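Local atomic coordinates of quinone oxidoreductase (Coxiella burnetii, PDB entry 3TQH), a protein that probably catalyses the NADPH-dependent reduction of quinones, as a member of the medium-chain dehydrogenase/reductase superfamily. Residues 268-272 with 273-277; 112-115 with 116-120. All coordinates share one frame; numbering follows the deposited sequence.

Overall arrangement
Both contacts are local, and they follow one another along the chain without nesting or crossing. Contact 2 comes first: it makes the tight turn by which strand 111-114 passes into strand 119-121 in the GroES-like part of the protein. The chain then runs through the parallel, Rossmann-type sheet. Contact 1 follows its edge strand, 262-264, where a loop passing the bound NADPH starts helix 272-283. The two contacts, with centres about 12 Å apart, meet in space. The Phe270 ring packs against the backbone of residues 117-119, its CZ 3.2 Å from Thr118 C, and Ile120 packs on the first turn of helix 272-283.

Contact 1: residues 268-272 with 273-277; sequences KQFNI and EELHY. With NDP (NADPH dihydro-nicotinamide-adenine-dinucleotide phosphate), chain B.
Asn271 leads directly into helix 272-283, which Ile272 begins; the carbonyls of both accept the i to i+4 bonds from Leu275 N (3.0 Å to Asn271 O) and His276 N (3.0 Å to Ile272 O). Asn271 is the N-cap: its OD1 accepts from Glu274 N at 2.9 Å with an N-H...O angle of 158°, the donor tilted somewhat from the amide plane. With CG anti to the backbone N (chi1 -171°), the Asn271 amide swings back over the helix start. There the extended Glu274 side chain crosses it at about a right angle, its carboxylate roughly stacked on the amide, planes 30° apart. Glu274 OE1 is engaged by Gln143 of helix 135-147. Outside the cap, Phe270 CE1 meets Leu275 CD2 at 3.6 Å, the N' to N4 pairing of a hydrophobic staple. Ile272 and His276 run side by side, Ile272 CG2 lying 3.5 Å from His276 CD2. At the other end of the segment, Lys268 N donates to the nicotinamide carboxamide O7N of NADPH (2.7 Å). One short stretch therefore combines a cofactor-binding amide with a capped, stapled helix start, and the carboxylate of Glu274 near this N terminus would be favoured by the helix dipole.

Contact 2: residues 112-115 with 116-120; sequences VCAS and PDTII
Pro116 follows Ser115 as the first corner of a type I beta turn spanning 115-118. Its ring fixes phi at -63°, a value suited to that corner, while its side chain packs on Met36 and Val89 elsewhere in the chain. Asp117 is the second corner. Its backbone N points at Ser115 OG, 3.3 Å away, in a weak but nearly straight hydrogen bond that forms an ST turn within the beta turn. The hydroxyl reaches that N-H because it stands anti to the Ser115 backbone N (chi1 174°), beside the carbonyl carbon. Thr118 closes the turn: its N donates to Ser115 O at 3.1 Å, approaching from well above the carbonyl plane rather than along a lone pair. The Thr118 hydroxyl leaves the turn for Ile98 O, and backbone bonding to the same residue takes the chain from its pairing with strand 36-44 to that with strand 94-98. At Ile119 the chain is extended again, and CG2 comes to 4.1 Å from Ala114 CB, a light apolar touch between the residues flanking the turn. Ile120 continues the strand through backbone hydrogen bonding with Met96. Polar groups thus hold the corner while Ala114 and Ile119 turn their side chains to Phe75 of strand 74-82: Ser115 supplies two acceptors to the turn, its carbonyl to Thr118 N and its hydroxyl, weakly, to Asp117 N.

Contact 1: residues 268-272 with 273-277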
# COMPACT_ATOMS: atom_id res chain seq x y z
N LYS A 268 1.59 1.64 -8.77
CA LYS A 268 0.22 1.25 -8.47
C LYS A 268 -0.78 2.12 -9.21
O LYS A 268 -0.73 3.35 -9.12
CB LYS A 268 -0.04 1.34 -6.96
CG LYS A 268 -1.51 1.13 -6.54
CD LYS A 268 -1.90 2.04 -5.39
CE LYS A 268 -2.06 3.49 -5.79
NZ LYS A 268 -1.80 4.42 -4.64
N GLN A 269 -1.68 1.49 -9.96
CA GLN A 269 -2.77 2.18 -10.63
C GLN A 269 -4.10 1.77 -10.00
O GLN A 269 -4.26 0.64 -9.54
CB GLN A 269 -2.79 1.82 -12.12
CG GLN A 269 -1.57 2.25 -12.90
CD GLN A 269 -1.64 1.81 -14.35
OE1 GLN A 269 -2.65 2.04 -15.03
NE2 GLN A 269 -0.58 1.18 -14.84
N PHE A 270 -5.06 2.70 -9.98
CA PHE A 270 -6.40 2.35 -9.53
C PHE A 270 -7.12 1.51 -10.58
O PHE A 270 -7.23 1.90 -11.74
CB PHE A 270 -7.24 3.59 -9.21
CG PHE A 270 -8.48 3.27 -8.41
CD1 PHE A 270 -8.40 3.09 -7.04
CD2 PHE A 270 -9.70 3.10 -9.05
CE1 PHE A 270 -9.53 2.78 -6.30
CE2 PHE A 270 -10.84 2.78 -8.31
CZ PHE A 270 -10.75 2.62 -6.93
N ASN A 271 -7.60 0.34 -10.16
CA ASN A 271 -8.38 -0.53 -11.03
C ASN A 271 -9.67 -0.99 -10.37
O ASN A 271 -9.66 -1.76 -9.41
CB ASN A 271 -7.55 -1.74 -11.47
CG ASN A 271 -8.24 -2.56 -12.57
OD1 ASN A 271 -9.26 -3.21 -12.32
ND2 ASN A 271 -7.69 -2.52 -13.77
N ILE A 272 -10.79 -0.51 -10.90
CA ILE A 272 -12.12 -0.80 -10.36
C ILE A 272 -12.39 -2.31 -10.26
O ILE A 272 -12.85 -2.79 -9.22
CB ILE A 272 -13.21 -0.11 -11.21
CG1 ILE A 272 -13.12 1.41 -11.04
CG2 ILE A 272 -14.59 -0.60 -10.80
CD1 ILE A 272 -14.05 2.20 -11.94
N GLU A 273 -12.06 -3.04 -11.32
CA GLU A 273 -12.33 -4.48 -11.38
C GLU A 273 -11.48 -5.28 -10.38
O GLU A 273 -11.98 -6.21 -9.75
CB GLU A 273 -12.10 -5.01 -12.81
CG GLU A 273 -13.18 -4.61 -13.83
CD GLU A 273 -13.12 -3.13 -14.27
OE1 GLU A 273 -12.06 -2.48 -14.11
OE2 GLU A 273 -14.15 -2.64 -14.78
N GLU A 274 -10.21 -4.90 -10.23
CA GLU A 274 -9.31 -5.57 -9.28
C GLU A 274 -9.68 -5.29 -7.82
O GLU A 274 -9.66 -6.20 -7.00
CB GLU A 274 -7.86 -5.16 -9.52
CG GLU A 274 -7.31 -5.65 -10.85
CD GLU A 274 -5.87 -5.22 -11.10
OE1 GLU A 274 -5.39 -4.30 -10.41
OE2 GLU A 274 -5.23 -5.81 -12.00
N LEU A 275 -10.02 -4.05 -7.50
CA LEU A 275 -10.41 -3.69 -6.15
C LEU A 275 -11.75 -4.34 -5.75
O LEU A 275 -11.90 -4.78 -4.62
CB LEU A 275 -10.46 -2.17 -5.98
CG LEU A 275 -10.61 -1.64 -4.55
CD1 LEU A 275 -9.50 -2.16 -3.64
CD2 LEU A 275 -10.64 -0.12 -4.55
N HIS A 276 -12.70 -4.37 -6.68
CA HIS A 276 -13.93 -5.16 -6.53
C HIS A 276 -13.58 -6.60 -6.15
O HIS A 276 -14.16 -7.17 -5.22
CB HIS A 276 -14.72 -5.22 -7.85
CG HIS A 276 -15.77 -4.15 -8.00
ND1 HIS A 276 -16.76 -3.95 -7.07
CD2 HIS A 276 -16.01 -3.28 -9.01
CE1 HIS A 276 -17.56 -2.97 -7.48
NE2 HIS A 276 -17.13 -2.55 -8.66
N TYR A 277 -12.62 -7.16 -6.89
CA TYR A 277 -12.17 -8.54 -6.69
C TYR A 277 -11.52 -8.73 -5.32
O TYR A 277 -11.90 -9.63 -4.58
CB TYR A 277 -11.19 -8.93 -7.82
CG TYR A 277 -10.51 -10.26 -7.63
CD1 TYR A 277 -11.21 -11.45 -7.82
CD2 TYR A 277 -9.17 -10.34 -7.28
CE1 TYR A 277 -10.59 -12.68 -7.66
CE2 TYR A 277 -8.54 -11.57 -7.11
CZ TYR A 277 -9.26 -12.73 -7.30
OH TYR A 277 -8.65 -13.95 -7.13
PA NDP B . 5.62 -1.80 5.28
O1A NDP B . 6.11 -0.71 6.14
O2A NDP B . 4.24 -2.19 5.63
O5B NDP B . 6.57 -3.09 5.43
C5B NDP B . 7.07 -3.43 6.71
C4B NDP B . 7.68 -4.82 6.67
O4B NDP B . 8.96 -4.75 6.08
C3B NDP B . 7.89 -5.46 8.04
O3B NDP B . 6.95 -6.50 8.22
C2B NDP B . 9.32 -5.97 8.04
O2B NDP B . 9.42 -7.32 8.43
C1B NDP B . 9.74 -5.81 6.59
N9A NDP B . 11.17 -5.48 6.39
C8A NDP B . 11.82 -4.35 6.81
N7A NDP B . 13.11 -4.43 6.41
C5A NDP B . 13.28 -5.59 5.75
C6A NDP B . 14.40 -6.15 5.14
N6A NDP B . 15.55 -5.51 5.17
N1A NDP B . 14.29 -7.38 4.52
C2A NDP B . 13.07 -8.03 4.51
N3A NDP B . 11.96 -7.47 5.10
C4A NDP B . 12.07 -6.26 5.72
O3 NDP B . 5.74 -1.41 3.73
PN NDP B . 4.69 -1.74 2.55
O1N NDP B . 3.50 -0.87 2.71
O2N NDP B . 4.49 -3.19 2.38
O5D NDP B . 5.52 -1.20 1.29
C5D NDP B . 6.83 -1.66 1.01
C4D NDP B . 7.51 -0.70 0.04
O4D NDP B . 6.80 -0.64 -1.18
C3D NDP B . 7.57 0.71 0.60
O3D NDP B . 8.86 1.25 0.39
C2D NDP B . 6.51 1.47 -0.17
O2D NDP B . 6.81 2.85 -0.30
C1D NDP B . 6.50 0.71 -1.50
N1N NDP B . 5.22 0.78 -2.25
C2N NDP B . 5.28 1.14 -3.58
C3N NDP B . 4.14 1.29 -4.36
C7N NDP B . 4.23 1.68 -5.81
O7N NDP B . 3.03 1.83 -6.54
N7N NDP B . 5.42 1.88 -6.37
C4N NDP B . 2.81 1.06 -3.71
C5N NDP B . 2.81 0.66 -2.27
C6N NDP B . 4.03 0.54 -1.61
P2B NDP B . 10.07 -7.74 9.84
O1X NDP B . 9.77 -9.20 10.09
O2X NDP B . 9.47 -6.92 10.95
O3X NDP B . 11.57 -7.54 9.84

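Contact 2: residues 112-115 with 116-120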
# COMPACT_ATOMS: atom_id res chain seq x y z
N VAL A 112 -12.92 14.08 2.38
CA VAL A 112 -12.07 14.08 1.20
C VAL A 112 -12.89 14.32 -0.06
O VAL A 112 -14.09 14.06 -0.10
CB VAL A 112 -11.28 12.77 1.04
CG1 VAL A 112 -10.37 12.56 2.23
CG2 VAL A 112 -12.21 11.58 0.84
N CYS A 113 -12.22 14.85 -1.08
CA CYS A 113 -12.79 14.99 -2.41
C CYS A 113 -12.28 13.83 -3.25
O CYS A 113 -11.10 13.48 -3.17
CB CYS A 113 -12.36 16.33 -3.03
SG CYS A 113 -12.72 16.52 -4.78
N ALA A 114 -13.17 13.21 -4.03
CA ALA A 114 -12.78 12.08 -4.87
C ALA A 114 -13.57 12.02 -6.18
O ALA A 114 -14.70 12.51 -6.27
CB ALA A 114 -12.96 10.78 -4.10
N SER A 115 -12.94 11.42 -7.18
CA SER A 115 -13.56 11.17 -8.47
C SER A 115 -14.25 9.81 -8.41
O SER A 115 -13.78 8.92 -7.71
CB SER A 115 -12.50 11.18 -9.57
OG SER A 115 -13.05 10.81 -10.83
N PRO A 116 -15.37 9.64 -9.13
CA PRO A 116 -15.98 8.31 -9.19
C PRO A 116 -15.09 7.24 -9.83
O PRO A 116 -15.37 6.05 -9.68
CB PRO A 116 -17.24 8.53 -10.03
CG PRO A 116 -17.02 9.82 -10.75
CD PRO A 116 -16.16 10.65 -9.85
N ASP A 117 -14.05 7.67 -10.54
CA ASP A 117 -13.12 6.76 -11.20
C ASP A 117 -12.13 6.14 -10.23
O ASP A 117 -11.52 5.12 -10.54
CB ASP A 117 -12.36 7.49 -12.32
CG ASP A 117 -13.30 8.03 -13.40
OD1 ASP A 117 -14.00 7.23 -14.06
OD2 ASP A 117 -13.32 9.27 -13.60
N THR A 118 -11.95 6.75 -9.06
CA THR A 118 -11.00 6.23 -8.06
C THR A 118 -11.68 5.72 -6.77
O THR A 118 -11.05 5.69 -5.71
CB THR A 118 -9.90 7.28 -7.72
OG1 THR A 118 -10.47 8.35 -6.96
CG2 THR A 118 -9.26 7.82 -9.00
N ILE A 119 -12.94 5.32 -6.88
CA ILE A 119 -13.64 4.67 -5.77
C ILE A 119 -14.47 3.49 -6.27
O ILE A 119 -14.71 3.35 -7.46
CB ILE A 119 -14.60 5.64 -5.02
CG1 ILE A 119 -15.72 6.14 -5.93
CG2 ILE A 119 -13.82 6.81 -4.46
CD1 ILE A 119 -16.98 6.52 -5.18
N ILE A 120 -14.88 2.63 -5.34
CA ILE A 120 -15.94 1.64 -5.59
C ILE A 120 -16.92 1.62 -4.42
O ILE A 120 -16.65 2.20 -3.36
CB ILE A 120 -15.37 0.22 -5.86
CG1 ILE A 120 -14.64 -0.34 -4.64
CG2 ILE A 120 -14.44 0.22 -7.07
CD1 ILE A 120 -14.42 -1.84 -4.70